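Local coordinates for protein endonuclease V (Bacillus subtilis, PDB 3GA2) that probably nicks double-stranded DNA at the second phosphodiester bond 3' to a deoxyinosine, using magnesium, as a first step in repairing deaminated bases, at residues Met11-Glu14 with Gln15-Leu18; Val64-Ala67 with Asp68-Glu71; Leu221-Leu224 with Glu225-Leu229; Ser88-Leu91 with Ala92-Glu95. The protein carries 1 engineered substitution. All blocks are in the same frame, centred on the assembly; numbering follows the deposited sequence.

Contact 1 (Met11-Glu14 with Gln15-Leu18); sequences MKKE and QDFL
Met11 and Phe17 supply the apolar part of this contact, made where the chain runs into helix 14-25. Met11 CB sits over the middle of the Phe17 ring, 3.5 Å from its centroid and 13° off the ring normal, a CH-pi contact. The selenium of this selenomethionine adds a looser Met-aromatic contact, with SE placed obliquely 5.5 Å from the Phe17 centroid. With its CG anti to the carbonyl carbon (chi1 -61°), Phe17 lays its ring back along the incoming chain, where Lys12 O meets the ring edge in plane, 3.3 Å from Phe17 CE1. Replacing Phe17 by an alanine would probably leave Met11 CB without the flat surface it rests on and open a gap beside the Lys12 and Lys13 carbonyls.

The charged part gathers on Asp16. Lys12 NZ forms a salt bridge with Asp16 OD1 at 3.2 Å, coming from above the carboxylate plane, and Lys13 NZ adds a long one to the same OD1 at 3.7 Å. Lys12 N also donates to Asp16 OD2, though the position of that oxygen is doubtful.

The backbone bonds begin the helix. Lys13 is its N-cap, and its carbonyl oxygen takes a weak bond from Asp16 N at 3.0 Å. Leu18 N to Glu14 O, also 3.0 Å, is much straighter at 163° and closes the first full turn.

All this lies on the protein surface, away from the predicted metal site. The inward side of the helix start is met by the segment ahead of helix 96-105, with Phe17 against Phe90 and Phe93, and Leu18 against Phe90.

Contact 2 (Val64-Ala67 with Asp68-Glu71); sequences VIDA and DTKE
A beta-hairpin turn joins strand 55-66 to strand 72-81, and Asp66 and Glu71 close it. Asp66 N donates to Glu71 O at 2.8 Å, and Lys70 N returns a bond to Asp66 O at 2.8 Å. Between Asp66 and Glu71 runs a four-residue loop, Ala67 to Lys70, in which Ala67, Asp68 and Thr69 have right-handed helical backbone angles and Lys70 flips to the left-handed region (phi 67°), bringing the chain back toward its neighbour strand.

The Asp66 side chain braces the loop from within. Its CG is anti to the backbone N (chi1 174°), which carries OD1 over the amides of Asp68 and Thr69. Thr69 N reaches Asp66 OD1 at 2.8 Å in a nearly straight bond, on the anti side of the carboxylate and 28° out of its plane; Asp68 N adds a weak bond to the same oxygen. An alanine in place of Asp66 is likely to leave both amides without this acceptor and the loop freer to shift.

Thr69 extends the network: its OG1 accepts from Glu71 N at 3.2 Å, an ST turn. On the strand side, Ile65 CA makes a CA-H...O contact with Glu71 O. The Ile65 side chain, meanwhile, is buried against Leu208 and Pro218.

Outside the turn, Val64 bonds by its backbone to Ile73 and Glu74 of the partner strand, and Ile65 to Thr42 on the other flank. The Lys70 chain bends at chi2 and folds back, and NZ bonds Asp68 O at 3.1 Å and, weakly, Ala67 O at 3.1 Å.

Contact 3 (Leu221-Leu224 with Glu225-Leu229); sequences LADL and ETHVL
Asp223, Leu224 and Glu225, in the first half of helix 217-235, are the residues most covered in this contact. The carbonyl of Asp223 is gripped twice: Thr226 OG1 donates to Asp223 O at 2.6 Å, and His227 N donates to the same oxygen at 3.1 Å, both from the same face of the carbonyl plane. Thr226 manages this with OG1 set between its backbone N and carbonyl carbon (chi1 59°), folding the hydroxyl onto the preceding turn. The same oxygen lies over one face of the His227 ring, near its rim. Beside it, Asp223 OD1 lies 3.1 Å from His227 CE1, with NE2 just as near but at an angle too poor for a hydrogen bond; the carboxylate and ring planes stand 69° apart.

Leu224 and Glu225 add mainly helical bonds, Val228 N to Leu224 O at 3.1 Å and Glu225 N to Leu221 O at 2.9 Å. Glu225 reaches across to the sheet, where OE2 forms a salt bridge with Lys75 of strand 72-81.

Asp223 stands beside the predicted magnesium ligands Asp46 and Asp116, its OD2 salt-bridged to Lys145. This acidic cluster is consistent with a metal site of the RNase H-like kind.

Contact 4 (Ser88-Leu91 with Ala92-Glu95); sequences SGFL and AFRE
Arg94 folds its side chain back across Leu91, and the contact is easiest to follow along it. CB begins 3.9 Å from Leu91 O. CG is set between the backbone N and the carbonyl carbon (chi1 53°), which turns it back onto the preceding residues and brings it to 3.1 Å from Leu91 O. The chain then runs extended: CD passes 4.1 Å from Leu91 CD1, and NE comes closer, 3.3 Å from that methyl. The guanidinium next lies with one face over Leu91 CA, CZ 3.6 Å away. NH1 passes near Phe90 O at an angle too poor for a hydrogen bond. At the tip, Arg94 NH2 donates to a water oxygen 2.8 Å away. That water lies in the guanidinium plane and also accepts from Gly89 N, so the tip is tied to the start of the turn through solvent.

On the other side of the segment, Phe90 and Phe93 lie side by side, pointing the same way. Their rings form an offset edge-to-face pair, centroids 5.9 Å apart and planes at 79°, with the edge of Phe90 toward the face of Phe93. The backbone holds the turn by weak bonds, Phe93 N to Phe90 O and Arg94 N to Leu91 O. Glu95 crosses Leu91 obliquely, its CG near Leu91 O and its CD against Leu91 CG, while its OE2 is hydrogen-bonded to Tyr49 OH.

The segment lies in the loop between strand 72-81 and helix 96-105, wedged between two helices: Phe90 and Phe93 pack on helix 14-25, whereas Ala92 meets Val128 and His131 of helix 128-136, with Phe93 edge-to-face to His131.

Contact 1 and contact 4 touch: Leu18 CD2 approaches Phe90 CZ to 3.2 Å and Phe17 CD2 comes to 3.5 Å from Phe93 CG, so the helix start shares an aromatic cluster with the buried turn. Contact 1 is otherwise a surface, charge-rich arrangement; contact 4 is largely buried and mixed, an aromatic pair on one side and an arginine folded over the backbone on the other. Contacts 2 and 3 are partly buried and lie near each other, about 4 Å between nearest atoms, where the hairpin 55-66/72-81 meets helix 217-235. Contact 2 is a hydrogen-bond network at the hairpin end, away from the predicted metal site; contact 3 sets an acidic side chain beside the predicted ligands.

Contact 1 (Met11-Glu14 with Gln15-Leu18)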
loop_
_atom_site.group_PDB
_atom_site.type_symbol
_atom_site.label_atom_id
_atom_site.label_comp_id
_atom_site.label_asym_id
_atom_site.label_seq_id
_atom_site.Cartn_x
_atom_site.Cartn_y
_atom_site.Cartn_z
HETATM N N MSE A 11 -0.231 8.608 -19.839
HETATM C CA MSE A 11 1.185 8.960 -19.852
HETATM C C MSE A 11 1.971 8.119 -20.858
HETATM O O MSE A 11 1.753 6.912 -20.966
HETATM C CB MSE A 11 1.801 8.770 -18.461
HETATM C CG MSE A 11 1.278 9.703 -17.368
HETATM SE SE MSE A 11 -0.540 9.356 -16.790
HETATM C CE MSE A 11 -1.358 10.986 -17.425
ATOM N N LYS A 12 2.889 8.758 -21.583
ATOM C CA LYS A 12 3.709 8.054 -22.568
ATOM C C LYS A 12 5.165 7.972 -22.107
ATOM O O LYS A 12 5.595 6.957 -21.564
ATOM C CB LYS A 12 3.649 8.754 -23.930
ATOM C CG LYS A 12 2.470 9.693 -24.122
ATOM C CD LYS A 12 2.904 11.138 -23.932
ATOM C CE LYS A 12 1.731 12.094 -24.017
ATOM N NZ LYS A 12 2.175 13.506 -23.861
ATOM N N LYS A 13 5.918 9.043 -22.329
ATOM C CA LYS A 13 7.324 9.084 -21.936
ATOM C C LYS A 13 7.468 9.294 -20.430
ATOM O O LYS A 13 6.505 9.652 -19.755
ATOM C CB LYS A 13 8.043 10.203 -22.692
ATOM C CG LYS A 13 7.348 11.553 -22.618
ATOM C CD LYS A 13 8.088 12.596 -23.437
ATOM C CE LYS A 13 7.342 13.921 -23.447
ATOM N NZ LYS A 13 5.999 13.800 -24.084
ATOM N N GLU A 14 8.670 9.079 -19.909
ATOM C CA GLU A 14 8.906 9.235 -18.482
ATOM C C GLU A 14 8.579 10.644 -18.000
ATOM O O GLU A 14 8.249 10.846 -16.831
ATOM C CB GLU A 14 10.354 8.901 -18.133
ATOM C CG GLU A 14 11.350 9.977 -18.493
ATOM C CD GLU A 14 12.686 9.761 -17.817
ATOM O OE1 GLU A 14 13.373 8.776 -18.155
ATOM O OE2 GLU A 14 13.044 10.571 -16.937
ATOM N N GLN A 15 8.671 11.617 -18.900
ATOM C CA GLN A 15 8.373 13.004 -18.557
ATOM C C GLN A 15 6.941 13.149 -18.056
ATOM O O GLN A 15 6.677 13.884 -17.103
ATOM C CB GLN A 15 8.580 13.906 -19.777
ATOM C CG GLN A 15 8.121 15.345 -19.573
ATOM C CD GLN A 15 8.939 16.085 -18.531
ATOM O OE1 GLN A 15 8.631 17.226 -18.180
ATOM N NE2 GLN A 15 9.991 15.441 -18.031
ATOM N N ASP A 16 6.020 12.448 -18.711
ATOM C CA ASP A 16 4.609 12.495 -18.345
ATOM C C ASP A 16 4.409 12.007 -16.909
ATOM O O ASP A 16 3.740 12.662 -16.109
ATOM C CB ASP A 16 3.783 11.620 -19.298
ATOM C CG ASP A 16 4.037 11.937 -20.765
ATOM O OD1 ASP A 16 3.844 13.102 -21.172
ATOM O OD2 ASP A 16 4.426 11.011 -21.510
ATOM N N PHE A 17 4.994 10.855 -16.594
ATOM C CA PHE A 17 4.876 10.277 -15.262
ATOM C C PHE A 17 5.455 11.193 -14.181
ATOM O O PHE A 17 4.858 11.361 -13.116
ATOM C CB PHE A 17 5.564 8.909 -15.208
ATOM C CG PHE A 17 4.969 7.892 -16.143
ATOM C CD1 PHE A 17 5.403 7.802 -17.464
ATOM C CD2 PHE A 17 3.956 7.041 -15.711
ATOM C CE1 PHE A 17 4.834 6.879 -18.340
ATOM C CE2 PHE A 17 3.378 6.113 -16.579
ATOM C CZ PHE A 17 3.819 6.031 -17.898
ATOM N N LEU A 18 6.615 11.787 -14.451
ATOM C CA LEU A 18 7.242 12.679 -13.480
ATOM C C LEU A 18 6.392 13.905 -13.192
ATOM O O LEU A 18 6.339 14.384 -12.057
ATOM C CB LEU A 18 8.623 13.139 -13.959
ATOM C CG LEU A 18 9.833 12.302 -13.548
ATOM C CD1 LEU A 18 9.845 12.135 -12.029
ATOM C CD2 LEU A 18 9.782 10.959 -14.226
#

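Contact 2 (Val64-Ala67 with Asp68-Glu71)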
loop_
_atom_site.group_PDB
_atom_site.type_symbol
_atom_site.label_atom_id
_atom_site.label_comp_id
_atom_site.label_asym_id
_atom_site.label_seq_id
_atom_site.Cartn_x
_atom_site.Cartn_y
_atom_site.Cartn_z
ATOM N N VAL A 64 -11.710 -5.831 3.529
ATOM C CA VAL A 64 -12.162 -4.866 4.520
ATOM C C VAL A 64 -12.472 -5.595 5.817
ATOM O O VAL A 64 -13.189 -6.592 5.812
ATOM C CB VAL A 64 -13.448 -4.142 4.055
ATOM C CG1 VAL A 64 -13.795 -3.025 5.023
ATOM C CG2 VAL A 64 -13.255 -3.581 2.647
ATOM N N ILE A 65 -11.910 -5.127 6.928
ATOM C CA ILE A 65 -12.204 -5.761 8.204
ATOM C C ILE A 65 -12.832 -4.754 9.156
ATOM O O ILE A 65 -12.740 -3.545 8.944
ATOM C CB ILE A 65 -10.938 -6.356 8.878
ATOM C CG1 ILE A 65 -9.951 -5.244 9.232
ATOM C CG2 ILE A 65 -10.282 -7.380 7.944
ATOM C CD1 ILE A 65 -8.928 -5.654 10.265
ATOM N N ASP A 66 -13.492 -5.264 10.191
ATOM C CA ASP A 66 -14.111 -4.424 11.209
ATOM C C ASP A 66 -12.940 -4.025 12.094
ATOM O O ASP A 66 -12.162 -4.881 12.516
ATOM C CB ASP A 66 -15.138 -5.240 12.002
ATOM C CG ASP A 66 -15.714 -4.475 13.178
ATOM O OD1 ASP A 66 -15.013 -4.328 14.203
ATOM O OD2 ASP A 66 -16.865 -4.014 13.071
ATOM N N ALA A 67 -12.791 -2.734 12.364
ATOM C CA ALA A 67 -11.664 -2.267 13.173
ATOM C C ALA A 67 -11.550 -2.901 14.556
ATOM O O ALA A 67 -10.456 -3.259 14.974
ATOM C CB ALA A 67 -11.716 -0.745 13.310
ATOM N N ASP A 68 -12.674 -3.030 15.261
ATOM C CA ASP A 68 -12.665 -3.601 16.603
ATOM C C ASP A 68 -12.500 -5.126 16.646
ATOM O O ASP A 68 -11.579 -5.633 17.288
ATOM C CB ASP A 68 -13.939 -3.219 17.366
ATOM C CG ASP A 68 -14.064 -1.720 17.613
ATOM O OD1 ASP A 68 -13.061 -0.986 17.489
ATOM O OD2 ASP A 68 -15.180 -1.276 17.955
ATOM N N THR A 69 -13.383 -5.857 15.968
ATOM C CA THR A 69 -13.320 -7.321 15.975
ATOM C C THR A 69 -12.291 -7.921 15.025
ATOM O O THR A 69 -11.938 -9.090 15.160
ATOM C CB THR A 69 -14.692 -7.956 15.614
ATOM O OG1 THR A 69 -14.950 -7.778 14.215
ATOM C CG2 THR A 69 -15.813 -7.316 16.420
ATOM N N LYS A 70 -11.816 -7.124 14.071
ATOM C CA LYS A 70 -10.845 -7.589 13.073
ATOM C C LYS A 70 -11.435 -8.639 12.130
ATOM O O LYS A 70 -10.704 -9.328 11.416
ATOM C CB LYS A 70 -9.585 -8.163 13.745
ATOM C CG LYS A 70 -8.597 -7.122 14.257
ATOM C CD LYS A 70 -9.132 -6.373 15.465
ATOM C CE LYS A 70 -8.146 -5.313 15.928
ATOM N NZ LYS A 70 -8.644 -4.585 17.120
ATOM N N GLU A 71 -12.756 -8.768 12.126
ATOM C CA GLU A 71 -13.407 -9.739 11.254
ATOM C C GLU A 71 -13.595 -9.178 9.848
ATOM O O GLU A 71 -13.767 -7.972 9.664
ATOM C CB GLU A 71 -14.756 -10.161 11.846
ATOM C CG GLU A 71 -14.609 -11.014 13.106
ATOM C CD GLU A 71 -15.913 -11.209 13.858
ATOM O OE1 GLU A 71 -16.963 -11.371 13.204
ATOM O OE2 GLU A 71 -15.881 -11.219 15.107
#

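Contact 3 (Leu221-Leu224 with Glu225-Leu229)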
loop_
_atom_site.group_PDB
_atom_site.type_symbol
_atom_site.label_atom_id
_atom_site.label_comp_id
_atom_site.label_asym_id
_atom_site.label_seq_id
_atom_site.Cartn_x
_atom_site.Cartn_y
_atom_site.Cartn_z
ATOM N N LEU A 221 -4.309 -10.812 4.760
ATOM C CA LEU A 221 -5.463 -11.436 4.127
ATOM C C LEU A 221 -5.538 -11.096 2.639
ATOM O O LEU A 221 -5.816 -11.960 1.813
ATOM C CB LEU A 221 -6.759 -11.025 4.844
ATOM C CG LEU A 221 -6.870 -11.646 6.244
ATOM C CD1 LEU A 221 -8.142 -11.199 6.942
ATOM C CD2 LEU A 221 -6.838 -13.170 6.111
ATOM N N ALA A 222 -5.276 -9.843 2.290
ATOM C CA ALA A 222 -5.326 -9.445 0.890
ATOM C C ALA A 222 -4.266 -10.205 0.096
ATOM O O ALA A 222 -4.529 -10.686 -1.003
ATOM C CB ALA A 222 -5.105 -7.940 0.759
ATOM N N ASP A 223 -3.066 -10.306 0.656
ATOM C CA ASP A 223 -1.969 -11.007 0.004
ATOM C C ASP A 223 -2.365 -12.460 -0.280
ATOM O O ASP A 223 -2.209 -12.946 -1.397
ATOM C CB ASP A 223 -0.723 -10.947 0.895
ATOM C CG ASP A 223 0.517 -11.494 0.214
ATOM O OD1 ASP A 223 0.642 -11.345 -1.018
ATOM O OD2 ASP A 223 1.377 -12.058 0.922
ATOM N N LEU A 224 -2.886 -13.145 0.731
ATOM C CA LEU A 224 -3.301 -14.529 0.569
ATOM C C LEU A 224 -4.423 -14.654 -0.459
ATOM O O LEU A 224 -4.503 -15.645 -1.181
ATOM C CB LEU A 224 -3.774 -15.105 1.905
ATOM C CG LEU A 224 -2.736 -15.290 3.015
ATOM C CD1 LEU A 224 -3.435 -15.681 4.305
ATOM C CD2 LEU A 224 -1.728 -16.357 2.613
ATOM N N GLU A 225 -5.287 -13.648 -0.528
ATOM C CA GLU A 225 -6.400 -13.681 -1.466
ATOM C C GLU A 225 -5.934 -13.486 -2.912
ATOM O O GLU A 225 -6.428 -14.149 -3.827
ATOM C CB GLU A 225 -7.430 -12.614 -1.092
ATOM C CG GLU A 225 -8.705 -12.679 -1.904
ATOM C CD GLU A 225 -9.605 -13.825 -1.501
ATOM O OE1 GLU A 225 -10.380 -14.292 -2.363
ATOM O OE2 GLU A 225 -9.561 -14.255 -0.327
ATOM N N THR A 226 -4.981 -12.581 -3.116
ATOM C CA THR A 226 -4.450 -12.321 -4.451
ATOM C C THR A 226 -3.735 -13.562 -4.978
ATOM O O THR A 226 -3.752 -13.841 -6.178
ATOM C CB THR A 226 -3.446 -11.150 -4.448
ATOM O OG1 THR A 226 -2.360 -11.452 -3.564
ATOM C CG2 THR A 226 -4.118 -9.868 -3.994
ATOM N N HIS A 227 -3.113 -14.315 -4.077
ATOM C CA HIS A 227 -2.393 -15.520 -4.473
ATOM C C HIS A 227 -3.329 -16.650 -4.866
ATOM O O HIS A 227 -3.087 -17.345 -5.853
ATOM C CB HIS A 227 -1.468 -15.972 -3.344
ATOM C CG HIS A 227 -0.311 -15.051 -3.115
ATOM N ND1 HIS A 227 0.491 -15.122 -1.997
ATOM C CD2 HIS A 227 0.180 -14.035 -3.865
ATOM C CE1 HIS A 227 1.425 -14.191 -2.067
ATOM N NE2 HIS A 227 1.259 -13.517 -3.192
ATOM N N VAL A 228 -4.401 -16.828 -4.098
ATOM C CA VAL A 228 -5.366 -17.880 -4.385
ATOM C C VAL A 228 -6.126 -17.576 -5.676
ATOM O O VAL A 228 -6.411 -18.481 -6.457
ATOM C CB VAL A 228 -6.366 -18.067 -3.214
ATOM C CG1 VAL A 228 -7.179 -16.808 -3.005
ATOM C CG2 VAL A 228 -7.280 -19.249 -3.497
ATOM N N LEU A 229 -6.452 -16.306 -5.905
ATOM C CA LEU A 229 -7.160 -15.930 -7.124
ATOM C C LEU A 229 -6.248 -16.091 -8.332
ATOM O O LEU A 229 -6.687 -16.540 -9.390
ATOM C CB LEU A 229 -7.656 -14.487 -7.056
ATOM C CG LEU A 229 -8.981 -14.233 -6.337
ATOM C CD1 LEU A 229 -9.174 -12.742 -6.177
ATOM C CD2 LEU A 229 -10.137 -14.847 -7.123
#

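Contact 4 (Ser88-Leu91 with Ala92-Glu95)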
loop_
_atom_site.group_PDB
_atom_site.type_symbol
_atom_site.label_atom_id
_atom_site.label_comp_id
_atom_site.label_asym_id
_atom_site.label_seq_id
_atom_site.Cartn_x
_atom_site.Cartn_y
_atom_site.Cartn_z
ATOM N N SER A 88 10.362 2.965 -17.030
ATOM C CA SER A 88 10.769 2.266 -15.810
ATOM C C SER A 88 10.740 3.156 -14.576
ATOM O O SER A 88 11.104 4.329 -14.638
ATOM C CB SER A 88 12.178 1.687 -15.973
ATOM O OG SER A 88 12.173 0.555 -16.826
ATOM N N GLY A 89 10.305 2.586 -13.458
ATOM C CA GLY A 89 10.251 3.337 -12.219
ATOM C C GLY A 89 8.887 3.895 -11.866
ATOM O O GLY A 89 8.789 4.778 -11.015
ATOM N N PHE A 90 7.832 3.395 -12.505
ATOM C CA PHE A 90 6.491 3.885 -12.212
ATOM C C PHE A 90 5.469 2.771 -12.064
ATOM O O PHE A 90 4.420 2.794 -12.699
ATOM C CB PHE A 90 6.033 4.856 -13.297
ATOM C CG PHE A 90 7.042 5.908 -13.624
ATOM C CD1 PHE A 90 7.951 5.713 -14.660
ATOM C CD2 PHE A 90 7.103 7.086 -12.887
ATOM C CE1 PHE A 90 8.910 6.675 -14.957
ATOM C CE2 PHE A 90 8.059 8.056 -13.175
ATOM C CZ PHE A 90 8.965 7.850 -14.215
ATOM N N LEU A 91 5.778 1.801 -11.211
ATOM C CA LEU A 91 4.887 0.676 -10.972
ATOM C C LEU A 91 3.487 1.125 -10.564
ATOM O O LEU A 91 2.492 0.609 -11.069
ATOM C CB LEU A 91 5.466 -0.219 -9.881
ATOM C CG LEU A 91 4.640 -1.456 -9.528
ATOM C CD1 LEU A 91 4.501 -2.352 -10.757
ATOM C CD2 LEU A 91 5.313 -2.205 -8.387
ATOM N N ALA A 92 3.418 2.085 -9.648
ATOM C CA ALA A 92 2.142 2.590 -9.160
ATOM C C ALA A 92 1.166 2.954 -10.274
ATOM O O ALA A 92 -0.037 2.712 -10.156
ATOM C CB ALA A 92 2.366 3.791 -8.259
ATOM N N PHE A 93 1.676 3.537 -11.357
ATOM C CA PHE A 93 0.806 3.925 -12.464
ATOM C C PHE A 93 0.139 2.731 -13.136
ATOM O O PHE A 93 -1.017 2.815 -13.551
ATOM C CB PHE A 93 1.574 4.740 -13.512
ATOM C CG PHE A 93 1.942 6.123 -13.053
ATOM C CD1 PHE A 93 3.032 6.325 -12.214
ATOM C CD2 PHE A 93 1.192 7.226 -13.455
ATOM C CE1 PHE A 93 3.373 7.607 -11.782
ATOM C CE2 PHE A 93 1.525 8.509 -13.027
ATOM C CZ PHE A 93 2.617 8.701 -12.190
ATOM N N ARG A 94 0.849 1.615 -13.246
ATOM C CA ARG A 94 0.243 0.451 -13.875
ATOM C C ARG A 94 -0.527 -0.423 -12.896
ATOM O O ARG A 94 -0.988 -1.506 -13.253
ATOM C CB ARG A 94 1.292 -0.384 -14.615
ATOM C CG ARG A 94 2.508 -0.787 -13.819
ATOM C CD ARG A 94 3.377 -1.731 -14.650
ATOM N NE ARG A 94 4.687 -1.963 -14.050
ATOM C CZ ARG A 94 5.672 -1.069 -14.032
ATOM N NH1 ARG A 94 5.499 0.125 -14.586
ATOM N NH2 ARG A 94 6.830 -1.371 -13.462
ATOM N N GLU A 95 -0.672 0.050 -11.661
ATOM C CA GLU A 95 -1.408 -0.703 -10.650
ATOM C C GLU A 95 -2.697 0.019 -10.292
ATOM O O GLU A 95 -3.719 -0.612 -10.052
ATOM C CB GLU A 95 -0.567 -0.872 -9.384
ATOM C CG GLU A 95 0.728 -1.622 -9.583
ATOM C CD GLU A 95 1.470 -1.829 -8.277
ATOM O OE1 GLU A 95 1.752 -0.828 -7.589
ATOM O OE2 GLU A 95 1.773 -2.993 -7.944
HETATM O O HOH W 1 9.315 -0.257 -12.875
#